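Local coordinates for protein Tox3 (Phaeosphaeria nodorum, PDB 6WES) that acts as a secreted necrotrophic effector toxin of a fungal plant pathogen and is probably recognised through Snn3 in the host, at residues 3-8 / 112-117; 43-48 / 106-111; 54-59 / 77-82; 97-102 / 124-129. One frame throughout, in Å; residues are numbered along the deposited sequence.

Contact 1: residues 3-8 / 112-117; sequences KANDIN and HNNIYL
Asn5 meets both Asn114 and Ile115. CB of Asn5 rests 3.5 Å from CD1 of Ile115, the end of a side chain that reaches toward it tip to tip. The first torsion sets CG beside the backbone N and anti to the carbonyl carbon (chi1 -62°), and this carbon too lies close to the Ile115 methyl. At the tip the two amides exchange hydrogen bonds, with their planes turned 47° apart. ND2 of Asn5 donates to OD1 of Asn114 at 2.9 Å, while the return bond, Asn114 ND2 to Asn5 OD1, is weak at 3.3 Å. The ND2 of Asn5 also donates to the backbone oxygen of Ile33.

This is how a long loop, the connection between strands 92-105 and 126-133 that holds segment 112-117, packs against the start of strand 2-16 near one end of an antiparallel barrel, on the side turned toward Leu104 of strand 92-105. Segment 3-8 is paired there with strand 23-36. OD1 of Asn114 takes a second donor from its own loop, the backbone N of Ile115 at 2.8 Å, which stands above the carbonyl plane. A water links ND2 of Asn114 to the carbonyl oxygen of Ala4. Lys3 crosses the Asn114 side chain at about a right angle, with CB of Lys3 3.8 Å from OD1 of Asn114, while its NZ bonds to the Tyr1 hydroxyl. Beyond the amides the contact turns apolar: Ile7 and Leu117 slide past each other in opposite directions, CG2 of Ile7 lying 4.0 Å from CD1 of Leu117, and both touch Leu104.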
# COMPACT_ATOMS: atom_id res chain seq x y z
N LYS A 3 -15.51 -17.78 -9.88
CA LYS A 3 -14.86 -16.88 -10.83
C LYS A 3 -13.59 -16.31 -10.21
O LYS A 3 -13.56 -16.01 -9.01
CB LYS A 3 -15.78 -15.71 -11.17
CG LYS A 3 -17.00 -16.05 -12.00
CD LYS A 3 -16.69 -15.88 -13.44
CE LYS A 3 -17.96 -15.67 -14.23
NZ LYS A 3 -17.67 -16.08 -15.62
N ALA A 4 -12.56 -16.15 -11.02
CA ALA A 4 -11.33 -15.48 -10.63
C ALA A 4 -11.36 -14.02 -11.06
O ALA A 4 -11.76 -13.71 -12.18
CB ALA A 4 -10.13 -16.16 -11.29
N ASN A 5 -10.89 -13.13 -10.19
CA ASN A 5 -10.79 -11.73 -10.55
C ASN A 5 -9.53 -11.15 -9.95
O ASN A 5 -9.14 -11.50 -8.83
CB ASN A 5 -11.96 -10.91 -10.00
CG ASN A 5 -13.29 -11.34 -10.52
OD1 ASN A 5 -13.69 -10.97 -11.66
ND2 ASN A 5 -14.01 -12.11 -9.73
N ASP A 6 -8.90 -10.23 -10.66
CA ASP A 6 -7.77 -9.50 -10.11
C ASP A 6 -7.81 -8.05 -10.56
O ASP A 6 -8.39 -7.71 -11.61
CB ASP A 6 -6.43 -10.15 -10.49
CG ASP A 6 -6.19 -10.13 -11.98
OD1 ASP A 6 -5.53 -9.19 -12.46
OD2 ASP A 6 -6.67 -11.06 -12.69
N ILE A 7 -7.22 -7.19 -9.75
CA ILE A 7 -7.14 -5.78 -10.08
C ILE A 7 -5.86 -5.26 -9.46
O ILE A 7 -5.46 -5.69 -8.38
CB ILE A 7 -8.39 -5.00 -9.57
CG1 ILE A 7 -8.29 -3.51 -9.91
CG2 ILE A 7 -8.56 -5.16 -8.08
CD1 ILE A 7 -8.66 -3.15 -11.33
N ASN A 8 -5.25 -4.30 -10.13
CA ASN A 8 -4.01 -3.70 -9.66
C ASN A 8 -4.26 -2.24 -9.30
O ASN A 8 -5.08 -1.57 -9.93
CB ASN A 8 -2.92 -3.79 -10.73
CG ASN A 8 -2.23 -5.14 -10.74
OD1 ASN A 8 -1.03 -5.26 -10.42
ND2 ASN A 8 -2.98 -6.18 -11.08
N HIS A 112 -24.72 -9.50 -9.28
CA HIS A 112 -25.47 -10.74 -9.38
C HIS A 112 -24.67 -11.84 -10.07
O HIS A 112 -24.89 -13.03 -9.79
CB HIS A 112 -26.82 -10.48 -10.05
CG HIS A 112 -27.74 -9.66 -9.19
ND1 HIS A 112 -27.74 -8.28 -9.21
CD2 HIS A 112 -28.64 -10.02 -8.25
CE1 HIS A 112 -28.62 -7.83 -8.34
NE2 HIS A 112 -29.18 -8.86 -7.74
N ASN A 113 -23.73 -11.48 -10.96
CA ASN A 113 -23.01 -12.44 -11.78
C ASN A 113 -21.53 -12.53 -11.46
O ASN A 113 -20.91 -13.56 -11.76
CB ASN A 113 -23.12 -12.07 -13.27
CG ASN A 113 -24.55 -11.97 -13.74
OD1 ASN A 113 -25.36 -12.83 -13.45
ND2 ASN A 113 -24.87 -10.89 -14.46
N ASN A 114 -20.96 -11.49 -10.88
CA ASN A 114 -19.53 -11.42 -10.59
C ASN A 114 -19.33 -10.17 -9.73
O ASN A 114 -20.29 -9.45 -9.43
CB ASN A 114 -18.71 -11.35 -11.89
CG ASN A 114 -17.27 -11.80 -11.72
OD1 ASN A 114 -16.80 -12.04 -10.62
ND2 ASN A 114 -16.57 -11.93 -12.84
N ILE A 115 -18.08 -9.92 -9.34
CA ILE A 115 -17.77 -8.68 -8.63
C ILE A 115 -18.08 -7.47 -9.52
O ILE A 115 -18.20 -7.56 -10.74
CB ILE A 115 -16.30 -8.63 -8.19
CG1 ILE A 115 -15.36 -8.56 -9.39
CG2 ILE A 115 -15.99 -9.82 -7.24
CD1 ILE A 115 -13.93 -8.16 -8.99
N TYR A 116 -18.16 -6.31 -8.88
CA TYR A 116 -18.30 -5.05 -9.61
C TYR A 116 -17.65 -4.01 -8.72
O TYR A 116 -18.03 -3.90 -7.55
CB TYR A 116 -19.77 -4.70 -9.83
CG TYR A 116 -20.02 -3.68 -10.91
CD1 TYR A 116 -20.54 -4.06 -12.14
CD2 TYR A 116 -19.73 -2.34 -10.69
CE1 TYR A 116 -20.80 -3.14 -13.14
CE2 TYR A 116 -19.99 -1.39 -11.71
CZ TYR A 116 -20.49 -1.82 -12.92
OH TYR A 116 -20.76 -0.90 -13.92
N LEU A 117 -16.64 -3.31 -9.24
CA LEU A 117 -15.85 -2.38 -8.43
C LEU A 117 -16.20 -0.94 -8.76
O LEU A 117 -16.77 -0.63 -9.80
CB LEU A 117 -14.35 -2.61 -8.64
CG LEU A 117 -13.92 -4.07 -8.47
CD1 LEU A 117 -12.42 -4.15 -8.76
CD2 LEU A 117 -14.23 -4.61 -7.08
O HOH W 1 -13.97 -13.08 -13.74

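Contact 2: residues 43-48 / 106-111; sequences QVLRVT and FDRTRM
The guanidinium of Arg108 closes on the backbone carbonyl of Gln43, whose oxygen receives both terminal nitrogens. NH1 of Arg108 donates to O of Gln43 at 2.8 Å, with an N-H...O angle of 140°, and NH2 of Arg108 adds a weak bond to the same Gln43 O at 3.0 Å. The oxygen sits at the edge of the guanidinium, near its plane. Arg108 gets there with a chain extended from CG to NE. The side-chain amide of Gln43 is occupied elsewhere, its NE2 bonding to the carbonyls of Glu36 and Gly40.

Leu45, the first residue of strand 45-53, points toward the loop between strands 92-105 and 126-133, which packs on the start of this strand near one end of the barrel. CD1 of Leu45 lies over one face of the Phe106 ring, 3.9 Å from the centroid and shifted toward the CE1-CZ side of the rim, a CH-pi contact in which the two side chains meet tip to tip. The same methyl lies 4.0 Å from CE of Met111 and 3.9 Å from NH2 of Arg108, so ring, Met111 methyl and guanidinium gather round one leucine branch. A bend at Met111 chi3 (46°) places CE there. Val47, two residues on along the strand, reaches the ring from the side: its CG2 lies 4.4 Å from CZ of Phe106, near the ring plane.

NH1 of Arg108 also bonds to the carbonyl of Pro41 and NE to that of Ala70. Three backbone carbonyls, with that of Gln43, probably help to solvate the charge beside a buried apolar cluster, in place of an acidic partner from segment 43-48.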
# COMPACT_ATOMS: atom_id res chain seq x y z
N GLN A 43 -22.73 -11.96 -1.04
CA GLN A 43 -21.87 -12.98 -0.48
C GLN A 43 -20.64 -12.38 0.19
O GLN A 43 -20.12 -11.33 -0.20
CB GLN A 43 -21.42 -13.97 -1.56
CG GLN A 43 -20.49 -13.39 -2.62
CD GLN A 43 -20.21 -14.42 -3.71
OE1 GLN A 43 -19.16 -15.07 -3.72
NE2 GLN A 43 -21.15 -14.57 -4.63
N VAL A 44 -20.18 -13.07 1.24
CA VAL A 44 -18.90 -12.72 1.85
C VAL A 44 -17.82 -12.96 0.81
O VAL A 44 -17.87 -13.94 0.06
CB VAL A 44 -18.70 -13.63 3.08
CG1 VAL A 44 -17.31 -13.55 3.59
CG2 VAL A 44 -19.71 -13.31 4.18
N LEU A 45 -16.83 -12.06 0.74
CA LEU A 45 -15.76 -12.15 -0.24
C LEU A 45 -14.44 -12.33 0.49
O LEU A 45 -14.23 -11.75 1.55
CB LEU A 45 -15.66 -10.87 -1.10
CG LEU A 45 -16.91 -10.59 -1.93
CD1 LEU A 45 -16.77 -9.19 -2.55
CD2 LEU A 45 -17.05 -11.64 -3.02
N ARG A 46 -13.55 -13.13 -0.08
CA ARG A 46 -12.23 -13.37 0.49
C ARG A 46 -11.21 -12.71 -0.43
O ARG A 46 -10.89 -13.26 -1.49
CB ARG A 46 -12.00 -14.87 0.62
CG ARG A 46 -12.87 -15.49 1.70
CD ARG A 46 -12.70 -17.00 1.77
NE ARG A 46 -13.69 -17.59 2.66
CZ ARG A 46 -14.92 -17.93 2.29
NH1 ARG A 46 -15.32 -17.74 1.04
NH2 ARG A 46 -15.76 -18.46 3.17
N VAL A 47 -10.70 -11.55 -0.01
CA VAL A 47 -9.76 -10.76 -0.79
C VAL A 47 -8.34 -11.13 -0.36
O VAL A 47 -8.04 -11.21 0.84
CB VAL A 47 -10.02 -9.26 -0.57
CG1 VAL A 47 -8.97 -8.41 -1.24
CG2 VAL A 47 -11.42 -8.87 -1.09
N THR A 48 -7.46 -11.34 -1.34
CA THR A 48 -6.04 -11.50 -1.07
C THR A 48 -5.30 -10.33 -1.70
O THR A 48 -5.28 -10.19 -2.93
CB THR A 48 -5.53 -12.82 -1.66
OG1 THR A 48 -6.18 -13.91 -0.99
CG2 THR A 48 -4.00 -12.98 -1.51
N PHE A 106 -16.69 -1.78 -3.71
CA PHE A 106 -17.63 -2.64 -4.42
C PHE A 106 -18.96 -1.93 -4.63
O PHE A 106 -19.37 -1.06 -3.85
CB PHE A 106 -17.92 -3.91 -3.62
CG PHE A 106 -16.71 -4.77 -3.40
CD1 PHE A 106 -16.29 -5.66 -4.38
CD2 PHE A 106 -15.97 -4.67 -2.23
CE1 PHE A 106 -15.17 -6.43 -4.21
CE2 PHE A 106 -14.84 -5.48 -2.04
CZ PHE A 106 -14.43 -6.34 -3.04
N ASP A 107 -19.65 -2.32 -5.70
CA ASP A 107 -21.05 -1.95 -5.92
C ASP A 107 -21.86 -3.24 -5.92
O ASP A 107 -22.04 -3.88 -6.96
CB ASP A 107 -21.24 -1.18 -7.22
CG ASP A 107 -22.70 -0.80 -7.47
OD1 ASP A 107 -23.60 -1.22 -6.71
OD2 ASP A 107 -22.93 -0.03 -8.42
N ARG A 108 -22.39 -3.59 -4.74
CA ARG A 108 -23.08 -4.87 -4.60
C ARG A 108 -24.44 -4.87 -5.30
O ARG A 108 -24.99 -5.95 -5.52
CB ARG A 108 -23.19 -5.32 -3.15
CG ARG A 108 -21.85 -5.78 -2.55
CD ARG A 108 -22.06 -6.27 -1.16
NE ARG A 108 -20.89 -6.77 -0.46
CZ ARG A 108 -20.44 -8.02 -0.52
NH1 ARG A 108 -20.99 -8.89 -1.35
NH2 ARG A 108 -19.41 -8.41 0.24
N THR A 109 -24.97 -3.70 -5.66
CA THR A 109 -26.20 -3.68 -6.46
C THR A 109 -26.02 -4.25 -7.86
O THR A 109 -27.02 -4.56 -8.52
CB THR A 109 -26.83 -2.28 -6.56
OG1 THR A 109 -26.10 -1.48 -7.50
CG2 THR A 109 -26.89 -1.59 -5.20
N ARG A 110 -24.77 -4.41 -8.30
CA ARG A 110 -24.45 -4.87 -9.65
C ARG A 110 -23.67 -6.18 -9.61
O ARG A 110 -22.99 -6.52 -10.58
CB ARG A 110 -23.69 -3.80 -10.42
CG ARG A 110 -24.54 -2.58 -10.70
CD ARG A 110 -23.76 -1.55 -11.55
NE ARG A 110 -24.57 -0.36 -11.84
CZ ARG A 110 -25.46 -0.26 -12.82
NH1 ARG A 110 -25.70 -1.28 -13.63
NH2 ARG A 110 -26.13 0.88 -12.97
N MET A 111 -23.78 -6.93 -8.53
CA MET A 111 -22.94 -8.10 -8.31
C MET A 111 -23.72 -9.42 -8.40
O MET A 111 -23.41 -10.39 -7.71
CB MET A 111 -22.15 -7.97 -7.01
CG MET A 111 -20.95 -7.06 -7.22
SD MET A 111 -19.93 -6.77 -5.77
CE MET A 111 -19.74 -8.42 -5.12

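Contact 3: residues 54-59 / 77-82; sequences NVDRFD and AIHDFC
OD2 of Asp56 is gripped twice from strand 72-85. The backbone N of Asp80 donates to Asp56 OD2 at 2.7 Å along a nearly straight bond (168°), meeting the oxygen on its anti side, and ND1 of His79 adds a weak bond at 3.4 Å. With ND1 as donor and NE2 bonded to NH2 of Arg25, the imidazole is consistent with a neutral ring. Asn54 covers one face: CB lies over the ring centre, 3.8 Å from the centroid, and the amide follows at 23° to the ring plane while its ND2 bonds to the Asp26 carbonyl.

Next comes a classic beta bulge, where Asp56 and Arg57 both face Ile78 as the edge strand 57-59 joins the antiparallel sheet. O of Ile78 accepts from Asp56 N at 2.8 Å and weakly from Arg57 N at 3.4 Å; Arg57 O takes Ile78 N in return. On the Arg57 face the guanidinium is laid over CG2 of Ile78, 3.7 Å from NH2, and a water joins that NH2 to OD2 of Asp80, whose OD1 bonds to Gln97 NE2. On the other face, CB of Ala77 meets CG2 of Val55 at 3.7 Å and CE1 of Phe58 at 4.1 Å.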
# COMPACT_ATOMS: atom_id res chain seq x y z
N ASN A 54 7.33 -2.91 -4.32
CA ASN A 54 7.78 -2.21 -3.12
C ASN A 54 6.97 -2.48 -1.86
O ASN A 54 7.10 -1.75 -0.88
CB ASN A 54 7.94 -0.70 -3.33
CG ASN A 54 9.20 -0.37 -4.09
OD1 ASN A 54 10.19 -1.11 -4.02
ND2 ASN A 54 9.18 0.73 -4.82
N VAL A 55 6.16 -3.53 -1.81
CA VAL A 55 5.47 -3.86 -0.57
C VAL A 55 6.21 -4.98 0.14
O VAL A 55 6.31 -6.11 -0.36
CB VAL A 55 4.00 -4.24 -0.80
CG1 VAL A 55 3.31 -4.48 0.55
CG2 VAL A 55 3.29 -3.16 -1.58
N ASP A 56 6.73 -4.66 1.33
CA ASP A 56 7.40 -5.65 2.17
C ASP A 56 6.43 -6.45 3.02
O ASP A 56 6.70 -7.62 3.34
CB ASP A 56 8.42 -4.93 3.04
CG ASP A 56 9.50 -4.28 2.21
OD1 ASP A 56 10.22 -5.04 1.56
OD2 ASP A 56 9.59 -3.03 2.11
N ARG A 57 5.30 -5.87 3.40
CA ARG A 57 4.26 -6.57 4.16
C ARG A 57 3.04 -5.68 4.15
O ARG A 57 3.13 -4.47 3.89
CB ARG A 57 4.69 -6.89 5.60
CG ARG A 57 5.07 -5.68 6.42
CD ARG A 57 5.54 -6.06 7.83
NE ARG A 57 6.07 -4.87 8.49
CZ ARG A 57 5.33 -4.01 9.19
NH1 ARG A 57 4.03 -4.23 9.36
NH2 ARG A 57 5.90 -2.92 9.70
N PHE A 58 1.90 -6.27 4.44
CA PHE A 58 0.65 -5.54 4.61
C PHE A 58 0.28 -5.52 6.08
O PHE A 58 0.66 -6.40 6.85
CB PHE A 58 -0.47 -6.22 3.83
CG PHE A 58 -0.33 -6.08 2.33
CD1 PHE A 58 -0.92 -5.03 1.67
CD2 PHE A 58 0.38 -7.02 1.59
CE1 PHE A 58 -0.82 -4.91 0.30
CE2 PHE A 58 0.49 -6.91 0.21
CZ PHE A 58 -0.11 -5.86 -0.44
N ASP A 59 -0.45 -4.49 6.48
CA ASP A 59 -0.90 -4.36 7.85
C ASP A 59 -2.38 -4.02 7.83
O ASP A 59 -2.79 -3.07 7.14
CB ASP A 59 -0.15 -3.24 8.55
CG ASP A 59 -0.75 -2.88 9.90
OD1 ASP A 59 -1.03 -1.70 10.12
OD2 ASP A 59 -0.92 -3.75 10.78
N ALA A 77 -0.16 -0.93 2.89
CA ALA A 77 1.07 -1.53 2.40
C ALA A 77 2.26 -0.86 3.06
O ALA A 77 2.32 0.37 3.14
CB ALA A 77 1.14 -1.35 0.88
N ILE A 78 3.22 -1.65 3.52
CA ILE A 78 4.39 -1.15 4.24
C ILE A 78 5.62 -1.40 3.38
O ILE A 78 5.83 -2.52 2.91
CB ILE A 78 4.56 -1.88 5.58
CG1 ILE A 78 3.29 -1.86 6.42
CG2 ILE A 78 5.76 -1.30 6.35
CD1 ILE A 78 2.97 -0.49 6.97
N HIS A 79 6.44 -0.36 3.19
CA HIS A 79 7.66 -0.41 2.39
C HIS A 79 8.79 0.14 3.24
O HIS A 79 8.70 1.27 3.72
CB HIS A 79 7.46 0.46 1.13
CG HIS A 79 8.71 0.69 0.33
ND1 HIS A 79 9.59 -0.31 -0.00
CD2 HIS A 79 9.21 1.82 -0.21
CE1 HIS A 79 10.59 0.19 -0.71
NE2 HIS A 79 10.37 1.49 -0.86
N ASP A 80 9.86 -0.64 3.43
CA ASP A 80 11.04 -0.22 4.19
C ASP A 80 12.23 -0.04 3.25
O ASP A 80 12.43 -0.85 2.34
CB ASP A 80 11.40 -1.28 5.25
CG ASP A 80 10.23 -1.59 6.18
OD1 ASP A 80 9.68 -0.63 6.76
OD2 ASP A 80 9.85 -2.78 6.31
N PHE A 81 13.01 1.02 3.44
CA PHE A 81 14.21 1.21 2.63
C PHE A 81 15.20 2.06 3.41
O PHE A 81 14.83 2.76 4.34
CB PHE A 81 13.91 1.82 1.25
CG PHE A 81 13.24 3.17 1.30
CD1 PHE A 81 11.89 3.27 1.56
CD2 PHE A 81 13.97 4.33 1.10
CE1 PHE A 81 11.27 4.51 1.62
CE2 PHE A 81 13.36 5.58 1.17
CZ PHE A 81 12.01 5.66 1.42
N CYS A 82 16.46 1.99 2.99
CA CYS A 82 17.57 2.68 3.65
C CYS A 82 18.20 3.67 2.69
O CYS A 82 18.28 3.44 1.48
CB CYS A 82 18.65 1.68 4.11
SG CYS A 82 18.35 0.77 5.68
O HOH W 2 8.73 -3.30 8.89

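Contact 4: residues 97-102 / 124-129; sequences QLRQPF and RPTMHE
Gln97 and His128 form one hydrogen-bonded antiparallel pair, Arg99 and Thr126 the next, each with two backbone bonds; Arg99 N donates to Thr126 O at 2.8 Å. Between them, Leu98 and Met127 make the non-hydrogen-bonded pair, where CA of Met127 comes 3.3 Å from O of Gln97 in a CA-H...O contact.

The stacking belongs to the Arg99 guanidinium, which lies flat on the His128 imidazole with centres 3.6 Å apart and planes at 19°. Its rotation is fixed from within its own strand: NE and NH2 of Arg99 both donate to OE1 of Gln97, side-on, at 2.9 Å each, and a bond from Gln97 NE2 to Asp80 OD1 positions that amide. The ring is held too, since NE2 of His128 and OG1 of Thr126 share a hydrogen bond of 2.7 Å.

Apolar contacts occupy the opposite face. Leu98 lies alongside Pro125, with CD1 of Leu98 3.8 Å from CB of Pro125, and the same methyl reaches CE of Met127 at 4.1 Å.

Strand 92-105 runs between strands 72-85 and 126-133 in the barrel sheet; Leu98 and Met127 both touch His15 of strand 2-16, while Phe143 packs on Gln97, Arg99 and His128.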
# COMPACT_ATOMS: atom_id res chain seq x y z
N GLN A 97 10.29 4.18 6.45
CA GLN A 97 9.15 3.30 6.29
C GLN A 97 7.99 4.10 5.71
O GLN A 97 7.56 5.11 6.29
CB GLN A 97 8.75 2.73 7.64
CG GLN A 97 7.60 1.74 7.52
CD GLN A 97 7.41 0.99 8.81
OE1 GLN A 97 6.58 1.37 9.63
NE2 GLN A 97 8.19 -0.07 8.99
N LEU A 98 7.49 3.64 4.56
CA LEU A 98 6.36 4.25 3.88
C LEU A 98 5.13 3.39 4.14
O LEU A 98 5.19 2.16 4.01
CB LEU A 98 6.65 4.28 2.38
CG LEU A 98 5.53 4.77 1.47
CD1 LEU A 98 5.10 6.21 1.86
CD2 LEU A 98 6.03 4.72 0.05
N ARG A 99 4.07 4.03 4.58
CA ARG A 99 2.82 3.35 4.92
C ARG A 99 1.76 3.86 3.95
O ARG A 99 1.32 5.02 4.04
CB ARG A 99 2.45 3.63 6.37
CG ARG A 99 3.54 3.18 7.33
CD ARG A 99 3.21 3.47 8.79
NE ARG A 99 4.39 3.23 9.61
CZ ARG A 99 4.58 3.75 10.82
NH1 ARG A 99 3.64 4.53 11.37
NH2 ARG A 99 5.69 3.48 11.48
N GLN A 100 1.36 3.03 3.01
CA GLN A 100 0.52 3.44 1.88
C GLN A 100 -0.82 2.71 1.91
O GLN A 100 -0.86 1.50 1.65
CB GLN A 100 1.28 3.15 0.59
CG GLN A 100 0.50 3.41 -0.71
CD GLN A 100 0.12 4.86 -0.86
OE1 GLN A 100 0.97 5.70 -1.13
NE2 GLN A 100 -1.16 5.17 -0.67
N PRO A 101 -1.93 3.38 2.22
CA PRO A 101 -3.23 2.71 2.20
C PRO A 101 -3.73 2.48 0.78
O PRO A 101 -3.42 3.24 -0.14
CB PRO A 101 -4.17 3.69 2.92
CG PRO A 101 -3.29 4.71 3.56
CD PRO A 101 -2.00 4.75 2.76
N PHE A 102 -4.53 1.42 0.63
CA PHE A 102 -5.30 1.16 -0.58
C PHE A 102 -6.69 0.68 -0.18
O PHE A 102 -6.84 -0.01 0.83
CB PHE A 102 -4.68 0.06 -1.46
CG PHE A 102 -3.35 0.43 -2.07
CD1 PHE A 102 -3.32 1.14 -3.26
CD2 PHE A 102 -2.15 0.06 -1.46
CE1 PHE A 102 -2.12 1.50 -3.84
CE2 PHE A 102 -0.92 0.42 -2.03
CZ PHE A 102 -0.91 1.13 -3.22
N ARG A 124 -3.75 9.11 0.83
CA ARG A 124 -2.56 9.77 1.36
C ARG A 124 -1.72 8.80 2.18
O ARG A 124 -2.22 8.21 3.15
CB ARG A 124 -3.00 10.93 2.26
CG ARG A 124 -1.85 11.79 2.81
CD ARG A 124 -2.39 12.95 3.69
NE ARG A 124 -1.32 13.75 4.28
CZ ARG A 124 -1.46 15.01 4.69
NH1 ARG A 124 -2.64 15.62 4.60
NH2 ARG A 124 -0.43 15.67 5.20
N PRO A 125 -0.45 8.61 1.85
CA PRO A 125 0.44 7.77 2.65
C PRO A 125 1.15 8.62 3.70
O PRO A 125 1.02 9.85 3.73
CB PRO A 125 1.45 7.29 1.61
CG PRO A 125 1.59 8.49 0.67
CD PRO A 125 0.20 9.11 0.61
N THR A 126 1.89 7.96 4.58
CA THR A 126 2.80 8.64 5.49
C THR A 126 4.17 7.98 5.40
O THR A 126 4.28 6.78 5.15
CB THR A 126 2.31 8.59 6.93
OG1 THR A 126 2.20 7.23 7.37
CG2 THR A 126 0.96 9.30 7.06
N MET A 127 5.22 8.76 5.61
CA MET A 127 6.57 8.24 5.65
C MET A 127 7.17 8.59 7.00
O MET A 127 6.80 9.58 7.63
CB MET A 127 7.46 8.81 4.54
CG MET A 127 8.85 8.14 4.47
SD MET A 127 9.84 8.65 3.05
CE MET A 127 8.91 7.75 1.78
N HIS A 128 8.09 7.74 7.44
CA HIS A 128 8.66 7.78 8.77
C HIS A 128 10.15 7.54 8.63
O HIS A 128 10.56 6.72 7.82
CB HIS A 128 7.95 6.68 9.60
CG HIS A 128 6.45 6.80 9.54
ND1 HIS A 128 5.74 7.51 10.49
CD2 HIS A 128 5.54 6.38 8.62
CE1 HIS A 128 4.46 7.50 10.17
NE2 HIS A 128 4.31 6.83 9.04
N GLU A 129 10.96 8.29 9.38
CA GLU A 129 12.42 8.27 9.20
C GLU A 129 13.11 8.15 10.55
O GLU A 129 12.70 8.79 11.53
CB GLU A 129 12.88 9.61 8.53
CG GLU A 129 14.41 9.80 8.36
CD GLU A 129 14.85 11.24 7.96
OE1 GLU A 129 14.63 12.15 8.76
OE2 GLU A 129 15.40 11.45 6.87
O HOH W 3 -0.29 5.90 6.40

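The four contacts fall into two pairs on one antiparallel sheet of this C-terminal part of the toxin. Contacts 1 and 2, with centres about 8 Å apart, share the loop after strand 92-105: Tyr116 O and Asp107 N lie 2.9 Å apart, a probable hydrogen bond, and Leu117 packs on Phe106. Contacts 3 and 4, about 9 Å apart between centres, are joined through neighbouring strands 72-85 and 92-105, where Asp80 OD1 probably bonds to Gln97 NE2 at 2.8 Å. The centres of contacts 1 and 2 lie about 26 to 27 Å from those of contacts 3 and 4. Segment 77-82 of contact 3 ends at Cys82, which is disulfide-bonded to Cys137.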